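Local coordinates for protein indole-3-acetic acid-amido synthetase GH3.15 (Arabidopsis thaliana, PDB 6E1Q) that joins the auxin precursor indole-3-butyric acid, or the herbicide 2,4-DB, to glutamine by way of an ATP-dependent adenylation reaction, at residues K60-V65 with L401-V406. Residues are numbered along the deposited sequence; the frame is centred on the assembly and turned at random.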
# COMPACT_ATOMS: atom_id res chain seq x y z
N LYS A 60 1.62 -24.68 -22.14
CA LYS A 60 2.32 -25.94 -21.96
C LYS A 60 3.78 -25.75 -21.57
O LYS A 60 4.28 -26.45 -20.69
CB LYS A 60 2.22 -26.77 -23.24
CG LYS A 60 2.52 -28.25 -23.06
CD LYS A 60 3.59 -28.75 -24.02
CE LYS A 60 3.34 -28.30 -25.46
NZ LYS A 60 4.57 -28.43 -26.31
N ASN A 61 4.49 -24.81 -22.21
CA ASN A 61 5.95 -24.80 -22.13
C ASN A 61 6.54 -23.72 -21.22
O ASN A 61 7.70 -23.85 -20.82
CB ASN A 61 6.57 -24.62 -23.52
CG ASN A 61 6.33 -25.82 -24.40
OD1 ASN A 61 6.08 -26.92 -23.92
ND2 ASN A 61 6.42 -25.61 -25.71
N VAL A 62 5.81 -22.66 -20.91
CA VAL A 62 6.34 -21.57 -20.09
C VAL A 62 5.95 -21.86 -18.65
O VAL A 62 4.77 -22.01 -18.34
CB VAL A 62 5.80 -20.21 -20.55
CG1 VAL A 62 6.23 -19.11 -19.59
CG2 VAL A 62 6.28 -19.92 -21.99
N PRO A 63 6.91 -21.95 -17.73
CA PRO A 63 6.58 -22.30 -16.35
C PRO A 63 6.03 -21.11 -15.57
O PRO A 63 6.31 -19.94 -15.85
CB PRO A 63 7.93 -22.74 -15.77
CG PRO A 63 8.91 -21.87 -16.50
CD PRO A 63 8.36 -21.73 -17.90
N VAL A 64 5.22 -21.44 -14.57
CA VAL A 64 4.75 -20.44 -13.61
C VAL A 64 5.84 -20.24 -12.58
O VAL A 64 6.27 -21.19 -11.92
CB VAL A 64 3.43 -20.88 -12.96
CG1 VAL A 64 2.90 -19.78 -12.05
CG2 VAL A 64 2.40 -21.21 -14.04
N VAL A 65 6.29 -18.99 -12.42
CA VAL A 65 7.50 -18.71 -11.66
C VAL A 65 7.21 -17.69 -10.57
O VAL A 65 6.19 -16.99 -10.60
CB VAL A 65 8.63 -18.21 -12.57
CG1 VAL A 65 9.01 -19.28 -13.55
CG2 VAL A 65 8.21 -16.93 -13.28
N LEU A 401 8.44 -10.07 -17.66
CA LEU A 401 7.92 -11.11 -16.77
C LEU A 401 6.90 -11.98 -17.52
O LEU A 401 6.06 -11.46 -18.26
CB LEU A 401 7.29 -10.51 -15.53
CG LEU A 401 8.25 -9.62 -14.73
CD1 LEU A 401 7.53 -9.01 -13.55
CD2 LEU A 401 9.46 -10.42 -14.26
N TYR A 402 6.98 -13.29 -17.30
CA TYR A 402 6.16 -14.26 -18.01
C TYR A 402 5.58 -15.22 -16.98
O TYR A 402 6.34 -15.91 -16.29
CB TYR A 402 6.98 -14.99 -19.07
CG TYR A 402 7.65 -14.02 -20.01
CD1 TYR A 402 6.97 -13.53 -21.12
CD2 TYR A 402 8.95 -13.58 -19.78
CE1 TYR A 402 7.56 -12.64 -21.98
CE2 TYR A 402 9.56 -12.68 -20.64
CZ TYR A 402 8.86 -12.21 -21.74
OH TYR A 402 9.42 -11.32 -22.61
N ARG A 403 4.26 -15.25 -16.86
CA ARG A 403 3.54 -16.13 -15.94
C ARG A 403 4.14 -16.05 -14.54
O ARG A 403 4.57 -17.04 -13.95
CB ARG A 403 3.52 -17.58 -16.43
CG ARG A 403 3.18 -17.69 -17.90
CD ARG A 403 2.89 -19.12 -18.28
NE ARG A 403 1.54 -19.51 -17.89
CZ ARG A 403 1.12 -20.77 -17.83
NH1 ARG A 403 1.95 -21.77 -18.12
NH2 ARG A 403 -0.13 -21.04 -17.47
N TYR A 404 4.14 -14.83 -14.01
CA TYR A 404 4.87 -14.50 -12.81
C TYR A 404 3.88 -14.34 -11.66
O TYR A 404 2.87 -13.64 -11.79
CB TYR A 404 5.68 -13.22 -13.05
CG TYR A 404 6.30 -12.57 -11.83
CD1 TYR A 404 5.54 -11.72 -11.01
CD2 TYR A 404 7.64 -12.77 -11.51
CE1 TYR A 404 6.11 -11.09 -9.90
CE2 TYR A 404 8.22 -12.15 -10.39
CZ TYR A 404 7.44 -11.31 -9.60
OH TYR A 404 7.99 -10.68 -8.50
N ARG A 405 4.18 -14.99 -10.56
CA ARG A 405 3.28 -15.00 -9.42
C ARG A 405 3.47 -13.73 -8.61
O ARG A 405 4.58 -13.42 -8.16
CB ARG A 405 3.53 -16.24 -8.57
CG ARG A 405 2.94 -17.49 -9.20
CD ARG A 405 3.43 -18.73 -8.47
NE ARG A 405 2.88 -18.79 -7.13
CZ ARG A 405 3.27 -19.66 -6.20
NH1 ARG A 405 4.21 -20.55 -6.49
NH2 ARG A 405 2.71 -19.65 -5.00
N VAL A 406 2.37 -13.00 -8.42
CA VAL A 406 2.40 -11.68 -7.83
C VAL A 406 2.40 -11.74 -6.31
O VAL A 406 2.88 -10.81 -5.65
CB VAL A 406 1.21 -10.90 -8.43
CG1 VAL A 406 0.70 -9.85 -7.50
CG2 VAL A 406 1.63 -10.31 -9.77
O HOH W 1 7.96 -18.08 -16.92
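Val65 and Arg403 meet backbone to backbone beside a G1 beta bulge, in which Arg403 and Tyr404 both face Val395 of strand 390-396. Residues 62-65, just after helix 55-61 in the GH3 N-terminal domain, run alongside the start of strand 404-416 in the GH3 central domain and make a single bridge, in the parallel sense: Val65 N donates to Arg403 O at 3.0 Å, and Arg405 N donates to Val65 O.

The Arg403 side chain points toward residues 62-64 and crosses the Val62 side chain obliquely. Its CB lies 3.7 Å from Pro63 O. CG and then CD slide past Val62 CG1, with CD 3.6 Å from that methyl. The chain bends at chi3 (79°), which swings NE away from a straight run. The guanidinium lies with Val64 CG2 4.0 Å above its centre, on one face. At its edge NH1 gives a hydrogen bond of 2.8 Å to Val62 O, the carbonyl lying only 12° out of the guanidinium plane. NH2 forms a salt bridge with Glu358, whose carboxylate is the charged partner, while Val62 O is a neutral acceptor that fixes the NH1 edge.

Two residues along the strand, Arg405 CG rests against Val64 CG1 at 3.7 Å, while NE pairs with Glu392. Tyr404 turns the other way, its hydroxyl bonded to Glu330, an ATP-binding residue, which sets this junction next to the nucleotide site. One water links the two backbones just before the bridge, donating to Pro63 O and, at 2.8 Å, to Tyr402 O.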